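Local coordinates for pyridine synthase TbtD (Thermobispora bispora, PDB 5WA4) that catalyses the [4+2] aza-cycloaddition that builds the pyridine core of the thiopeptide antibiotic thiomuracin, acting on a precursor peptide whose leader it binds, at the interface of chains A and B and the interface of chains A and C. Numbering follows the deposited sequence. Chains: chain A/B/C, Pyridine synthase TbtD.

Contacts 1 and 2 lie on the same copy of the enzyme, with the centres of their C-alpha atoms about 21 Å apart. They share helix 184-200 of chain A. A:Arg192, in its middle, backs contact 1, and A:Tyr198, near its end, reaches contact 2. The loop that follows supplies A:Arg201 to A:Ser203 to contact 2 and then leads into helix 205-218, which carries A:Arg213 back to contact 1. One helix-loop-helix stretch therefore meets two neighbours. Contact 1 is part of a two-fold pairing, whereas contact 2 joins different surfaces. Either contact may exist only in the crystal.

Contact 1: the interface of chains A and B. Residues chain A 192, 213, 216, 344, 347-348; chain B 192, 213, 340, 344, 347.
This polar patch belongs to a two-fold symmetric, helix-to-helix interface that pairs chains A and B in the deposited assembly of six copies. It may not be the biological pairing. A:Arg213 and B:Arg213 lie at its middle and run antiparallel past one another. Their guanidinium planes are steeply inclined, and the packing between them is too close in the model to interpret.

The carboxylates of A:Asp344 and B:Asp344 would offset the two positive charges. NH1 of A:Arg213 gives a hydrogen bond of 2.7 Å to OD1 of B:Asp344. The bond is fairly straight, 155° at the hydrogen, and uses the syn lone pair of OD1. A bend at chi3 (-56°) helps turn the A:Arg213 guanidinium toward that carboxylate. B:Arg192 holds the same oxygen from its own chain. NH1 of B:Arg192 lies 2.9 Å and its NH2 3.0 Å from OD1 of B:Asp344, an end-on grip on one atom. Three N-H groups thus converge on OD1 and fix the carboxylate. A:Arg192 grips A:Asp344 OD1 in the same end-on way.

The reverse contact differs in detail. The B:Arg213 guanidinium stacks on the A:Asp344 carboxylate, with planes 13° apart. NH1 of B:Arg213 makes a long salt bridge of 3.7 Å to A:Asp344 OD2, and another of 3.9 Å to A:Asp348 OD1. The A:Tyr216 ring stands nearly upright to this guanidinium. At the other margin, CB of B:Ala347 touches A:Arg213 CG at 4.1 Å.

A:Arg213 and B:Arg213 project from helix 205-218, A:Asp344 and B:Asp344 from helix 332-350 near the C-terminal end of the model, and A:Arg192 and B:Arg192 from helix 184-200 behind them.

Contact 2: the interface of chains A and C. Residues chain A 198, 201-203; chain C 98, 102, 114.
C:Leu98 sets one methyl, CD1, against the side chain of A:Arg202 at the small apolar centre of this contact. TbtD belongs to the lantibiotic dehydratase C-terminal family. Here two copies meet through the end of helix 184-200 and the loop after it in chain A, and helix 98-108 with a nearby loop in chain C. The interface lacks strict two-fold symmetry and may be a product of crystal packing.

CD1 of C:Leu98 lies 3.8 Å from CD of A:Arg202. The extended A:Arg202 chain presents CD to the methyl, and the leucine comes across it, roughly perpendicular. With CG anti to the carbonyl carbon (chi1 -70°), C:Leu98 points CD1 at A:Arg202. CD1 of C:Leu98 also approaches CE1 of the A:Tyr198 ring, 4.2 Å away and tilted from its plane. Behind this contact, NH1 of A:Arg202 donates to the phenol OH of A:Tyr198 at 2.5 Å. The bond is bent, 119° at the hydrogen, and the oxygen is tilted from the guanidinium plane. It may steady the arginine tip against the end of helix 184-200.

Farther out, C:Leu114 faces A:Ser203 loosely, with CG 4.4 Å from OG.

C:Glu102, one turn along helix 98-108 from C:Leu98, forms the polar rim with A:Arg201. Its OE1 lies above one face of the guanidinium, nearer its margin. The salt bridge from OE1 of C:Glu102 to NH1 of A:Arg201 is long, at 3.8 Å, and the two planes are 60° apart. OE2 of C:Glu102 sits 2.6 Å from the backbone O of A:Arg201. Unless the carboxylate carries a proton, both atoms can only accept, so this pairing is doubtful at 2.65 Å resolution.

Contact 1: the interface of chains A and B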
ATOM      1  N   ARG A 192       2.911  16.124  21.760  1.00 59.92           N
ATOM      2  CA  ARG A 192       1.634  16.353  21.088  1.00 50.96           C
ATOM      3  C   ARG A 192       1.434  15.279  20.043  1.00 48.65           C
ATOM      4  O   ARG A 192       0.316  14.797  19.809  1.00 46.35           O
ATOM      5  CB  ARG A 192       1.567  17.745  20.449  1.00 58.03           C
ATOM      6  CG  ARG A 192       0.191  18.085  19.854  1.00 47.69           C
ATOM      7  CD  ARG A 192       0.136  19.468  19.216  1.00 46.43           C
ATOM      8  NE  ARG A 192       0.212  20.532  20.201  1.00 47.34           N
ATOM      9  CZ  ARG A 192      -0.760  20.819  21.063  1.00 48.67           C
ATOM     10  NH1 ARG A 192      -1.892  20.121  21.053  1.00 47.48           N
ATOM     11  NH2 ARG A 192      -0.603  21.811  21.929  1.00 42.30           N
ATOM     12  N   ARG A 213      -9.563  20.422  24.773  1.00 49.58           N
ATOM     13  CA  ARG A 213      -9.206  21.829  24.731  1.00 50.53           C
ATOM     14  C   ARG A 213     -10.161  22.697  25.567  1.00 62.18           C
ATOM     15  O   ARG A 213      -9.739  23.712  26.145  1.00 64.62           O
ATOM     16  CB  ARG A 213      -9.157  22.352  23.300  1.00 57.73           C
ATOM     17  CG  ARG A 213      -8.541  23.742  23.252  1.00 51.12           C
ATOM     18  CD  ARG A 213      -7.775  23.955  21.994  1.00 61.31           C
ATOM     19  NE  ARG A 213      -6.731  22.957  21.780  1.00 65.94           N
ATOM     20  CZ  ARG A 213      -6.036  22.850  20.652  1.00 51.96           C
ATOM     21  NH1 ARG A 213      -6.257  23.685  19.655  1.00 46.22           N
ATOM     22  NH2 ARG A 213      -5.100  21.930  20.536  1.00 62.32           N
ATOM     23  N   TYR A 216      -8.608  22.192  29.014  1.00 55.37           N
ATOM     24  CA  TYR A 216      -7.386  22.956  29.200  1.00 54.77           C
ATOM     25  C   TYR A 216      -7.722  24.417  29.387  1.00 61.67           C
ATOM     26  O   TYR A 216      -7.156  25.077  30.248  1.00 61.81           O
ATOM     27  CB  TYR A 216      -6.446  22.792  28.020  1.00 56.11           C
ATOM     28  CG  TYR A 216      -5.219  23.651  28.138  1.00 51.04           C
ATOM     29  CD1 TYR A 216      -5.226  24.964  27.713  1.00 55.23           C
ATOM     30  CD2 TYR A 216      -4.051  23.145  28.662  1.00 56.70           C
ATOM     31  CE1 TYR A 216      -4.111  25.757  27.824  1.00 62.04           C
ATOM     32  CE2 TYR A 216      -2.919  23.922  28.776  1.00 59.71           C
ATOM     33  CZ  TYR A 216      -2.955  25.232  28.352  1.00 64.68           C
ATOM     34  OH  TYR A 216      -1.838  26.029  28.457  1.00 63.03           O
ATOM     35  N   ASP A 344      -0.288  21.372  25.175  1.00 50.62           N
ATOM     36  CA  ASP A 344      -1.031  22.619  25.204  1.00 46.68           C
ATOM     37  C   ASP A 344      -0.398  23.579  26.185  1.00 53.76           C
ATOM     38  O   ASP A 344      -0.097  24.704  25.828  1.00 63.28           O
ATOM     39  CB  ASP A 344      -2.494  22.384  25.549  1.00 46.91           C
ATOM     40  CG  ASP A 344      -3.359  22.172  24.312  1.00 53.81           C
ATOM     41  OD1 ASP A 344      -2.795  21.949  23.215  1.00 48.44           O
ATOM     42  OD2 ASP A 344      -4.609  22.234  24.437  1.00 55.56           O
ATOM     43  N   ALA A 347       2.627  25.336  24.967  1.00 67.81           N
ATOM     44  CA  ALA A 347       2.383  26.371  23.969  1.00 62.94           C
ATOM     45  C   ALA A 347       2.287  27.752  24.616  1.00 69.66           C
ATOM     46  O   ALA A 347       2.962  28.686  24.185  1.00 76.12           O
ATOM     47  CB  ALA A 347       1.120  26.064  23.181  1.00 59.62           C
ATOM     48  N   ASP A 348       1.462  27.881  25.652  1.00 63.55           N
ATOM     49  CA  ASP A 348       1.357  29.131  26.412  1.00 67.41           C
ATOM     50  C   ASP A 348       2.639  29.473  27.197  1.00 75.45           C
ATOM     51  O   ASP A 348       2.721  30.525  27.832  1.00 81.81           O
ATOM     52  CB  ASP A 348       0.178  29.069  27.386  1.00 61.31           C
ATOM     53  CG  ASP A 348      -1.157  29.015  26.688  1.00 65.99           C
ATOM     54  OD1 ASP A 348      -1.466  27.987  26.052  1.00 63.90           O
ATOM     55  OD2 ASP A 348      -1.932  29.982  26.812  1.00 81.96           O
TER
ATOM     56  N   ARG B 192     -13.884  23.423  13.777  1.00 55.76           N
ATOM     57  CA  ARG B 192     -12.713  22.589  14.012  1.00 53.15           C
ATOM     58  C   ARG B 192     -12.700  21.375  13.084  1.00 47.31           C
ATOM     59  O   ARG B 192     -11.647  20.988  12.551  1.00 42.18           O
ATOM     60  CB  ARG B 192     -12.637  22.131  15.474  1.00 59.08           C
ATOM     61  CG  ARG B 192     -11.285  21.469  15.811  1.00 46.85           C
ATOM     62  CD  ARG B 192     -11.209  21.046  17.252  1.00 52.54           C
ATOM     63  NE  ARG B 192     -11.491  22.136  18.188  1.00 53.49           N
ATOM     64  CZ  ARG B 192     -10.629  23.106  18.478  1.00 52.12           C
ATOM     65  NH1 ARG B 192      -9.442  23.150  17.890  1.00 41.82           N
ATOM     66  NH2 ARG B 192     -10.957  24.038  19.362  1.00 55.31           N
ATOM     67  N   ARG B 213      -1.346  26.693  17.219  1.00 52.85           N
ATOM     68  CA  ARG B 213      -1.749  26.897  18.610  1.00 53.55           C
ATOM     69  C   ARG B 213      -0.838  27.884  19.338  1.00 53.65           C
ATOM     70  O   ARG B 213      -1.325  28.720  20.113  1.00 51.78           O
ATOM     71  CB  ARG B 213      -1.840  25.588  19.406  1.00 58.44           C
ATOM     72  CG  ARG B 213      -2.596  25.863  20.718  1.00 63.35           C
ATOM     73  CD  ARG B 213      -3.670  24.845  20.965  1.00 60.11           C
ATOM     74  NE  ARG B 213      -4.827  25.344  21.740  1.00 59.89           N
ATOM     75  CZ  ARG B 213      -4.841  25.810  22.992  1.00 57.35           C
ATOM     76  NH1 ARG B 213      -3.750  25.814  23.762  1.00 56.23           N
ATOM     77  NH2 ARG B 213      -5.998  26.220  23.493  1.00 48.92           N
ATOM     78  N   HIS B 340      -9.375  27.020  12.154  1.00 49.22           N
ATOM     79  CA  HIS B 340      -8.767  26.480  13.372  1.00 52.30           C
ATOM     80  C   HIS B 340      -8.805  27.549  14.458  1.00 56.81           C
ATOM     81  O   HIS B 340      -9.412  27.343  15.522  1.00 55.20           O
ATOM     82  CB  HIS B 340      -7.319  26.000  13.130  1.00 50.30           C
ATOM     83  CG  HIS B 340      -6.760  25.177  14.248  1.00 56.51           C
ATOM     84  ND1 HIS B 340      -5.984  25.715  15.261  1.00 62.52           N
ATOM     85  CD2 HIS B 340      -6.889  23.859  14.530  1.00 52.75           C
ATOM     86  CE1 HIS B 340      -5.649  24.756  16.105  1.00 46.59           C
ATOM     87  NE2 HIS B 340      -6.185  23.623  15.688  1.00 48.23           N
ATOM     88  N   ASP B 344     -10.609  27.433  18.149  1.00 52.91           N
ATOM     89  CA  ASP B 344      -9.850  27.569  19.384  1.00 56.46           C
ATOM     90  C   ASP B 344     -10.380  28.709  20.240  1.00 60.20           C
ATOM     91  O   ASP B 344     -10.433  28.611  21.466  1.00 65.55           O
ATOM     92  CB  ASP B 344      -8.363  27.773  19.085  1.00 51.25           C
ATOM     93  CG  ASP B 344      -7.587  26.466  19.149  1.00 58.26           C
ATOM     94  OD1 ASP B 344      -8.247  25.394  19.224  1.00 51.64           O
ATOM     95  OD2 ASP B 344      -6.333  26.504  19.133  1.00 55.48           O
ATOM     96  N   ALA B 347     -13.423  27.765  21.946  1.00 64.88           N
ATOM     97  CA  ALA B 347     -13.064  27.006  23.140  1.00 63.72           C
ATOM     98  C   ALA B 347     -12.922  27.917  24.368  1.00 63.78           C
ATOM     99  O   ALA B 347     -13.566  27.702  25.391  1.00 68.85           O
ATOM    100  CB  ALA B 347     -11.775  26.229  22.900  1.00 61.97           C
TER

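Contact 2: the interface of chains A and C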
ATOM      1  N   TYR A 198      -3.367   8.916  18.723  1.00 47.04           N
ATOM      2  CA  TYR A 198      -4.522   8.298  19.340  1.00 51.50           C
ATOM      3  C   TYR A 198      -5.783   9.050  18.964  1.00 50.78           C
ATOM      4  O   TYR A 198      -6.819   8.438  18.684  1.00 51.35           O
ATOM      5  CB  TYR A 198      -4.331   8.245  20.872  1.00 42.35           C
ATOM      6  CG  TYR A 198      -5.580   7.957  21.661  1.00 40.13           C
ATOM      7  CD1 TYR A 198      -6.092   6.664  21.744  1.00 44.61           C
ATOM      8  CD2 TYR A 198      -6.226   8.968  22.360  1.00 34.24           C
ATOM      9  CE1 TYR A 198      -7.232   6.387  22.493  1.00 42.17           C
ATOM     10  CE2 TYR A 198      -7.366   8.702  23.111  1.00 47.73           C
ATOM     11  CZ  TYR A 198      -7.868   7.402  23.177  1.00 48.12           C
ATOM     12  OH  TYR A 198      -9.005   7.128  23.922  1.00 43.82           O
ATOM     13  N   ARG A 201      -6.537   7.914  15.385  1.00 65.17           N
ATOM     14  CA  ARG A 201      -7.000   6.529  15.258  1.00 62.48           C
ATOM     15  C   ARG A 201      -8.382   6.410  15.909  1.00 61.20           C
ATOM     16  O   ARG A 201      -8.853   5.343  16.249  1.00 74.89           O
ATOM     17  CB  ARG A 201      -5.933   5.579  15.874  1.00 67.55           C
ATOM     18  CG  ARG A 201      -6.396   4.318  16.625  1.00 81.11           C
ATOM     19  CD  ARG A 201      -5.377   3.884  17.654  1.00 93.79           C
ATOM     20  NE  ARG A 201      -5.872   2.855  18.575  1.00 98.09           N
ATOM     21  CZ  ARG A 201      -5.859   1.545  18.337  1.00 92.29           C
ATOM     22  NH1 ARG A 201      -5.391   1.062  17.186  1.00 95.17           N
ATOM     23  NH2 ARG A 201      -6.322   0.716  19.261  1.00 82.26           N
ATOM     24  N   ARG A 202      -9.083   7.521  16.034  1.00 61.66           N
ATOM     25  CA  ARG A 202     -10.293   7.481  16.821  1.00 64.72           C
ATOM     26  C   ARG A 202     -11.470   8.273  16.227  1.00 67.83           C
ATOM     27  O   ARG A 202     -11.467   9.512  16.217  1.00 61.65           O
ATOM     28  CB  ARG A 202      -9.959   7.966  18.231  1.00 64.01           C
ATOM     29  CG  ARG A 202     -11.146   8.029  19.108  1.00 63.02           C
ATOM     30  CD  ARG A 202     -10.832   7.782  20.554  1.00 58.84           C
ATOM     31  NE  ARG A 202     -12.049   8.132  21.263  1.00 60.09           N
ATOM     32  CZ  ARG A 202     -12.308   7.876  22.532  1.00 58.48           C
ATOM     33  NH1 ARG A 202     -11.424   7.237  23.298  1.00 64.34           N
ATOM     34  NH2 ARG A 202     -13.474   8.261  23.025  1.00 58.72           N
ATOM     35  N   SER A 203     -12.488   7.522  15.791  1.00 73.20           N
ATOM     36  CA  SER A 203     -13.636   8.011  15.008  1.00 64.01           C
ATOM     37  C   SER A 203     -14.297   9.281  15.522  1.00 63.21           C
ATOM     38  O   SER A 203     -15.103   9.884  14.820  1.00 67.18           O
ATOM     39  CB  SER A 203     -14.721   6.921  14.917  1.00 68.17           C
ATOM     40  OG  SER A 203     -14.360   5.864  14.033  1.00 67.15           O
TER
ATOM     41  N   LEU C  98     -11.313  -0.242  21.956  1.00 49.64           N
ATOM     42  CA  LEU C  98     -11.112   0.274  20.600  1.00 48.80           C
ATOM     43  C   LEU C  98     -10.416  -0.704  19.645  1.00 55.09           C
ATOM     44  O   LEU C  98     -10.905  -0.886  18.540  1.00 58.65           O
ATOM     45  CB  LEU C  98     -10.345   1.590  20.625  1.00 53.35           C
ATOM     46  CG  LEU C  98     -11.080   2.805  21.192  1.00 62.95           C
ATOM     47  CD1 LEU C  98     -10.282   4.064  20.862  1.00 66.11           C
ATOM     48  CD2 LEU C  98     -12.535   2.910  20.702  1.00 58.18           C
ATOM     49  N   GLU C 102     -12.718  -1.410  16.381  1.00 67.58           N
ATOM     50  CA  GLU C 102     -12.281  -0.913  15.096  1.00 60.29           C
ATOM     51  C   GLU C 102     -12.059  -2.084  14.170  1.00 60.71           C
ATOM     52  O   GLU C 102     -12.544  -2.064  13.050  1.00 69.57           O
ATOM     53  CB  GLU C 102     -11.031  -0.076  15.258  1.00 63.42           C
ATOM     54  CG  GLU C 102     -11.307   1.155  16.094  1.00 66.09           C
ATOM     55  CD  GLU C 102     -10.113   2.082  16.208  1.00 80.08           C
ATOM     56  OE1 GLU C 102      -8.941   1.646  15.974  1.00 70.99           O
ATOM     57  OE2 GLU C 102     -10.380   3.255  16.546  1.00 78.84           O
ATOM     58  N   LEU C 114     -18.190   4.869  16.793  1.00 78.23           N
ATOM     59  CA  LEU C 114     -17.788   3.854  17.754  1.00 69.12           C
ATOM     60  C   LEU C 114     -17.899   4.401  19.151  1.00 69.49           C
ATOM     61  O   LEU C 114     -18.141   3.642  20.080  1.00 77.81           O
ATOM     62  CB  LEU C 114     -16.365   3.342  17.511  1.00 61.41           C
ATOM     63  CG  LEU C 114     -16.244   2.586  16.195  1.00 61.19           C
ATOM     64  CD1 LEU C 114     -15.005   1.714  16.138  1.00 62.68           C
ATOM     65  CD2 LEU C 114     -17.503   1.779  15.929  1.00 62.89           C
TER